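PDB 1BDG: hexokinase from Schistosoma mansoni, which catalyses the transfer of a phosphate from ATP to glucose and other hexoses, giving the hexose 6-phosphate that enters glycolysis. Local coordinates for residues Ala225-Ser230 with Glu243-Thr248; Leu308-Leu313 with Glu356-Arg361. One frame throughout, in Å; residues are numbered along the deposited sequence.

Contact 1 of 2, residues Ala225-Ser230 with Glu243-Thr248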
loop_
_atom_site.group_PDB
_atom_site.type_symbol
_atom_site.label_atom_id
_atom_site.label_comp_id
_atom_site.label_asym_id
_atom_site.label_seq_id
_atom_site.Cartn_x
_atom_site.Cartn_y
_atom_site.Cartn_z
ATOM N N ALA A 225 -1.131 -6.232 7.725
ATOM C CA ALA A 225 -0.308 -6.972 8.654
ATOM C C ALA A 225 -1.237 -7.176 9.823
ATOM O O ALA A 225 -2.075 -6.317 10.090
ATOM C CB ALA A 225 0.873 -6.146 9.061
ATOM N N TYR A 226 -1.127 -8.307 10.506
ATOM C CA TYR A 226 -2.003 -8.583 11.638
ATOM C C TYR A 226 -1.302 -9.432 12.711
ATOM O O TYR A 226 -0.272 -10.045 12.439
ATOM C CB TYR A 226 -3.296 -9.257 11.131
ATOM C CG TYR A 226 -3.115 -10.684 10.685
ATOM C CD1 TYR A 226 -2.604 -10.982 9.432
ATOM C CD2 TYR A 226 -3.396 -11.744 11.550
ATOM C CE1 TYR A 226 -2.362 -12.314 9.054
ATOM C CE2 TYR A 226 -3.164 -13.063 11.189
ATOM C CZ TYR A 226 -2.644 -13.347 9.946
ATOM O OH TYR A 226 -2.383 -14.654 9.598
ATOM N N ILE A 227 -1.822 -9.444 13.937
ATOM C CA ILE A 227 -1.198 -10.265 14.979
ATOM C C ILE A 227 -1.688 -11.703 14.831
ATOM O O ILE A 227 -2.890 -11.937 14.730
ATOM C CB ILE A 227 -1.477 -9.761 16.413
ATOM C CG1 ILE A 227 -1.179 -8.262 16.533
ATOM C CG2 ILE A 227 -0.521 -10.462 17.379
ATOM C CD1 ILE A 227 -1.549 -7.653 17.881
ATOM N N GLU A 228 -0.755 -12.653 14.823
ATOM C CA GLU A 228 -1.074 -14.070 14.654
ATOM C C GLU A 228 -0.506 -14.969 15.746
ATOM O O GLU A 228 0.355 -14.580 16.518
ATOM C CB GLU A 228 -0.561 -14.547 13.281
ATOM C CG GLU A 228 -0.549 -16.065 13.029
ATOM C CD GLU A 228 -1.913 -16.643 12.757
ATOM O OE1 GLU A 228 -2.450 -16.344 11.679
ATOM O OE2 GLU A 228 -2.449 -17.397 13.604
ATOM N N ASP A 229 -1.045 -16.176 15.800
ATOM C CA ASP A 229 -0.677 -17.238 16.724
ATOM C C ASP A 229 0.665 -17.802 16.204
ATOM O O ASP A 229 0.726 -18.439 15.156
ATOM C CB ASP A 229 -1.795 -18.283 16.612
ATOM C CG ASP A 229 -1.767 -19.328 17.693
ATOM O OD1 ASP A 229 -0.789 -20.090 17.788
ATOM O OD2 ASP A 229 -2.782 -19.438 18.405
ATOM N N SER A 230 1.743 -17.601 16.938
ATOM C CA SER A 230 3.038 -18.101 16.488
ATOM C C SER A 230 3.164 -19.621 16.524
ATOM O O SER A 230 4.282 -20.146 16.497
ATOM C CB SER A 230 4.170 -17.481 17.305
ATOM O OG SER A 230 4.084 -17.920 18.647
ATOM N N GLU A 243 2.660 -14.852 20.118
ATOM C CA GLU A 243 2.346 -14.220 18.826
ATOM C C GLU A 243 3.471 -13.530 18.052
ATOM O O GLU A 243 4.575 -13.285 18.570
ATOM C CB GLU A 243 1.220 -13.204 19.035
ATOM C CG GLU A 243 0.081 -13.685 19.917
ATOM C CD GLU A 243 -1.000 -12.648 20.082
ATOM O OE1 GLU A 243 -0.688 -11.551 20.580
ATOM O OE2 GLU A 243 -2.158 -12.934 19.714
ATOM N N VAL A 244 3.138 -13.182 16.809
ATOM C CA VAL A 244 4.036 -12.496 15.878
ATOM C C VAL A 244 3.216 -11.712 14.848
ATOM O O VAL A 244 2.151 -12.153 14.409
ATOM C CB VAL A 244 4.953 -13.478 15.117
ATOM C CG1 VAL A 244 4.143 -14.289 14.098
ATOM C CG2 VAL A 244 6.090 -12.727 14.439
ATOM N N VAL A 245 3.688 -10.525 14.508
ATOM C CA VAL A 245 2.989 -9.722 13.534
ATOM C C VAL A 245 3.362 -10.306 12.192
ATOM O O VAL A 245 4.541 -10.458 11.895
ATOM C CB VAL A 245 3.385 -8.218 13.629
ATOM C CG1 VAL A 245 2.683 -7.412 12.549
ATOM C CG2 VAL A 245 3.000 -7.663 14.992
ATOM N N ILE A 246 2.362 -10.724 11.427
ATOM C CA ILE A 246 2.593 -11.295 10.108
ATOM C C ILE A 246 2.437 -10.246 9.018
ATOM O O ILE A 246 1.492 -9.468 9.045
ATOM C CB ILE A 246 1.599 -12.447 9.811
ATOM C CG1 ILE A 246 1.964 -13.695 10.620
ATOM C CG2 ILE A 246 1.615 -12.799 8.329
ATOM C CD1 ILE A 246 3.128 -14.466 10.067
ATOM N N ASN A 247 3.380 -10.210 8.086
ATOM C CA ASN A 247 3.315 -9.293 6.955
ATOM C C ASN A 247 2.762 -10.158 5.816
ATOM O O ASN A 247 3.482 -10.949 5.187
ATOM C CB ASN A 247 4.702 -8.757 6.616
ATOM C CG ASN A 247 4.713 -7.898 5.366
ATOM O OD1 ASN A 247 3.677 -7.481 4.862
ATOM N ND2 ASN A 247 5.898 -7.625 4.867
ATOM N N THR A 248 1.458 -10.033 5.592
ATOM C CA THR A 248 0.752 -10.814 4.591
ATOM C C THR A 248 1.331 -10.642 3.212
ATOM O O THR A 248 1.619 -11.623 2.540
ATOM C CB THR A 248 -0.737 -10.450 4.570
ATOM O OG1 THR A 248 -0.890 -9.110 4.091
ATOM C CG2 THR A 248 -1.310 -10.550 5.973
#

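Contact 2 of 2, residues Leu308-Leu313 with Glu356-Arg361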
loop_
_atom_site.group_PDB
_atom_site.type_symbol
_atom_site.label_atom_id
_atom_site.label_comp_id
_atom_site.label_asym_id
_atom_site.label_seq_id
_atom_site.Cartn_x
_atom_site.Cartn_y
_atom_site.Cartn_z
ATOM N N LEU A 308 -15.357 7.762 -27.419
ATOM C CA LEU A 308 -14.882 8.947 -26.700
ATOM C C LEU A 308 -14.106 9.873 -27.639
ATOM O O LEU A 308 -13.490 9.437 -28.599
ATOM C CB LEU A 308 -13.951 8.581 -25.531
ATOM C CG LEU A 308 -14.399 8.505 -24.064
ATOM C CD1 LEU A 308 -13.190 8.704 -23.166
ATOM C CD2 LEU A 308 -15.421 9.559 -23.744
ATOM N N PHE A 309 -14.135 11.161 -27.334
ATOM C CA PHE A 309 -13.429 12.189 -28.103
ATOM C C PHE A 309 -13.455 11.987 -29.629
ATOM O O PHE A 309 -12.475 12.262 -30.318
ATOM C CB PHE A 309 -11.976 12.302 -27.610
ATOM C CG PHE A 309 -11.830 12.272 -26.100
ATOM C CD1 PHE A 309 -12.777 12.869 -25.272
ATOM C CD2 PHE A 309 -10.726 11.646 -25.509
ATOM C CE1 PHE A 309 -12.627 12.845 -23.887
ATOM C CE2 PHE A 309 -10.575 11.621 -24.123
ATOM C CZ PHE A 309 -11.528 12.221 -23.315
ATOM N N ARG A 310 -14.586 11.516 -30.147
ATOM C CA ARG A 310 -14.748 11.273 -31.582
ATOM C C ARG A 310 -13.617 10.455 -32.182
ATOM O O ARG A 310 -13.345 10.555 -33.379
ATOM C CB ARG A 310 -14.900 12.595 -32.351
ATOM C CG ARG A 310 -16.327 13.052 -32.497
ATOM C CD ARG A 310 -16.942 13.226 -31.129
ATOM N NE ARG A 310 -16.168 14.170 -30.324
ATOM C CZ ARG A 310 -16.359 14.376 -29.026
ATOM N NH1 ARG A 310 -17.295 13.696 -28.379
ATOM N NH2 ARG A 310 -15.612 15.261 -28.378
ATOM N N GLY A 311 -12.972 9.642 -31.350
ATOM C CA GLY A 311 -11.876 8.808 -31.815
ATOM C C GLY A 311 -10.493 9.428 -31.714
ATOM O O GLY A 311 -9.512 8.793 -32.082
ATOM N N ASP A 312 -10.401 10.676 -31.261
ATOM C CA ASP A 312 -9.114 11.340 -31.112
ATOM C C ASP A 312 -8.569 11.144 -29.715
ATOM O O ASP A 312 -9.265 11.387 -28.713
ATOM C CB ASP A 312 -9.235 12.842 -31.359
ATOM C CG ASP A 312 -9.600 13.170 -32.778
ATOM O OD1 ASP A 312 -9.278 12.371 -33.678
ATOM O OD2 ASP A 312 -10.222 14.235 -33.002
ATOM N N LEU A 313 -7.288 10.805 -29.653
ATOM C CA LEU A 313 -6.593 10.579 -28.395
ATOM C C LEU A 313 -5.612 11.747 -28.259
ATOM O O LEU A 313 -4.921 12.079 -29.215
ATOM C CB LEU A 313 -5.851 9.231 -28.478
ATOM C CG LEU A 313 -5.007 8.652 -27.335
ATOM C CD1 LEU A 313 -5.898 8.212 -26.209
ATOM C CD2 LEU A 313 -4.209 7.465 -27.854
ATOM N N GLU A 356 -16.837 16.947 -24.886
ATOM C CA GLU A 356 -18.301 16.975 -24.867
ATOM C C GLU A 356 -18.931 16.365 -23.616
ATOM O O GLU A 356 -18.344 15.510 -22.952
ATOM C CB GLU A 356 -18.869 16.199 -26.058
ATOM C CG GLU A 356 -18.434 16.670 -27.416
ATOM C CD GLU A 356 -19.414 16.265 -28.492
ATOM O OE1 GLU A 356 -20.218 15.335 -28.260
ATOM O OE2 GLU A 356 -19.399 16.891 -29.570
ATOM N N PRO A 357 -20.166 16.768 -23.304
ATOM C CA PRO A 357 -20.895 16.256 -22.145
ATOM C C PRO A 357 -20.860 14.722 -22.071
ATOM O O PRO A 357 -20.648 14.158 -20.997
ATOM C CB PRO A 357 -22.305 16.796 -22.379
ATOM C CG PRO A 357 -22.007 18.176 -22.883
ATOM C CD PRO A 357 -20.870 17.941 -23.870
ATOM N N ILE A 358 -21.043 14.041 -23.198
ATOM C CA ILE A 358 -20.992 12.581 -23.156
ATOM C C ILE A 358 -19.635 12.108 -22.657
ATOM O O ILE A 358 -19.555 11.176 -21.868
ATOM C CB ILE A 358 -21.183 11.913 -24.514
ATOM C CG1 ILE A 358 -21.370 12.947 -25.611
ATOM C CG2 ILE A 358 -22.280 10.867 -24.431
ATOM C CD1 ILE A 358 -20.890 12.442 -26.966
ATOM N N ASP A 359 -18.571 12.769 -23.106
ATOM C CA ASP A 359 -17.227 12.374 -22.719
ATOM C C ASP A 359 -17.046 12.486 -21.218
ATOM O O ASP A 359 -16.489 11.582 -20.575
ATOM C CB ASP A 359 -16.182 13.222 -23.441
ATOM C CG ASP A 359 -16.286 13.124 -24.949
ATOM O OD1 ASP A 359 -16.461 12.011 -25.488
ATOM O OD2 ASP A 359 -16.177 14.180 -25.591
ATOM N N ASN A 360 -17.529 13.598 -20.670
ATOM C CA ASN A 360 -17.444 13.855 -19.241
ATOM C C ASN A 360 -18.241 12.794 -18.497
ATOM O O ASN A 360 -17.729 12.160 -17.561
ATOM C CB ASN A 360 -17.994 15.241 -18.925
ATOM C CG ASN A 360 -17.090 16.356 -19.405
ATOM O OD1 ASN A 360 -17.521 17.503 -19.533
ATOM N ND2 ASN A 360 -15.819 16.045 -19.622
ATOM N N ARG A 361 -19.480 12.581 -18.927
ATOM C CA ARG A 361 -20.347 11.581 -18.309
ATOM C C ARG A 361 -19.715 10.180 -18.372
ATOM O O ARG A 361 -19.605 9.491 -17.356
ATOM C CB ARG A 361 -21.727 11.583 -18.969
ATOM C CG ARG A 361 -22.608 10.479 -18.450
ATOM C CD ARG A 361 -24.073 10.784 -18.576
ATOM N NE ARG A 361 -24.801 9.717 -19.251
ATOM C CZ ARG A 361 -26.125 9.676 -19.354
ATOM N NH1 ARG A 361 -26.861 10.649 -18.805
ATOM N NH2 ARG A 361 -26.712 8.697 -20.038
#

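Contact 1 of 2, residues Ala225-Ser230 with Glu243-Thr248
Tyr-226 and Ile-246 face each other as a hydrogen-bonded antiparallel pair, Tyr-226 N giving to Ile-246 O (3.2 Å) and Ile-246 N to Tyr-226 O (2.9 Å). Two residues on, Glu-228 and Val-244 repeat the exchange, with Val-244 N reaching Glu-228 O at 3.1 Å. The tyrosine ring stands beside Ile-246, pointing the same way. CG of Tyr-226 sits between its own N and carbonyl carbon (chi1 72°), and Thr-248 CG2 meets the ring at its edge, 3.7 Å from CE1. The phenol gives its proton to the anti lone pair of Glu-228 OE1, 2.7 Å from Tyr-226 OH. A bend at chi2 (76°) turns CD of Glu-228 back, and OE2 accepts from Asp-229 N, while Arg-388 forms a salt bridge with OE1; together these fix the carboxylate. Ile-227 CG2 lies 3.4 Å from Glu-243 OE1, whose carboxylate also forms a salt bridge with Arg-391 through OE2. Ala-225, Ile-227 and Val-245 point to the other face, where they meet Thr-198, Leu-202 and Val-199, respectively, of helix 197-206. On the Tyr-226 face, Leu-41 of helix 23-41 covers Tyr-226, Glu-228 and Ile-246. Thr-248 OG1 bonds to Val-224 O and to Asn-223, a glucose-binding residue. This is an antiparallel strand pair in the mixed sheet of the large subdomain, an actin-like ATPase fold, its Thr-248 end abutting the sugar pocket.

Contact 2 of 2, residues Leu308-Leu313 with Glu356-Arg361
A salt-bridge network of Arg-310 with Asp-359 and Glu-356 joins the irregular segment 308-313 to the N-terminal end of helix 357-389, at the far end of the large subdomain. Arg-310 comes end-on to Asp-359 and brings both terminal nitrogens to one oxygen, NH1 and NH2 each 3.0 Å from Asp-359 OD2. The same oxygen accepts a third bond on its anti side from Glu-356 N, at 2.9 Å. Glu-356 lies over one face of the guanidinium, its CG 3.3 Å from Arg-310 NH2. Glu-356 OE1 is well out of that plane and adds charge attraction without an N-H aimed at it. Asp-359 OD1 takes Phe-309 N at 3.1 Å, from above the carboxylate plane, so one aspartate holds backbone and side chain of consecutive residues. With both oxygens engaged and a helix start beside it, its negative charge is probably stabilised. The Phe-309 ring passes obliquely by this carboxylate, Phe-309 CD1 3.5 Å from Asp-359 CG, and the methyl CD2 of Leu-308 lies against Asp-359 OD1. Leu-308 and Phe-309 also rest on Val-303 of helix 288-304, Phe-309 and Asp-359 on Leu-346 of helix 340-349, and Ile-358 on Leu-8 of helix 5-16.

Contact 1 closes before contact 2 opens along the chain, and the two lie on opposite sides of its centre, their own centres 48 Å apart and their nearest atoms about 34 Å apart. Both belong to the large subdomain, but one is built in its mixed sheet and the other among its helices. Helix 357-389 spans the distance: its first turn carries Asp-359 of contact 2, while its last turns supply Ile-385, Arg-388 and Ile-389 to Tyr-226 of contact 1. A single long helix thus connects the sheet bordering the glucose pocket with the helical far end of the same subdomain.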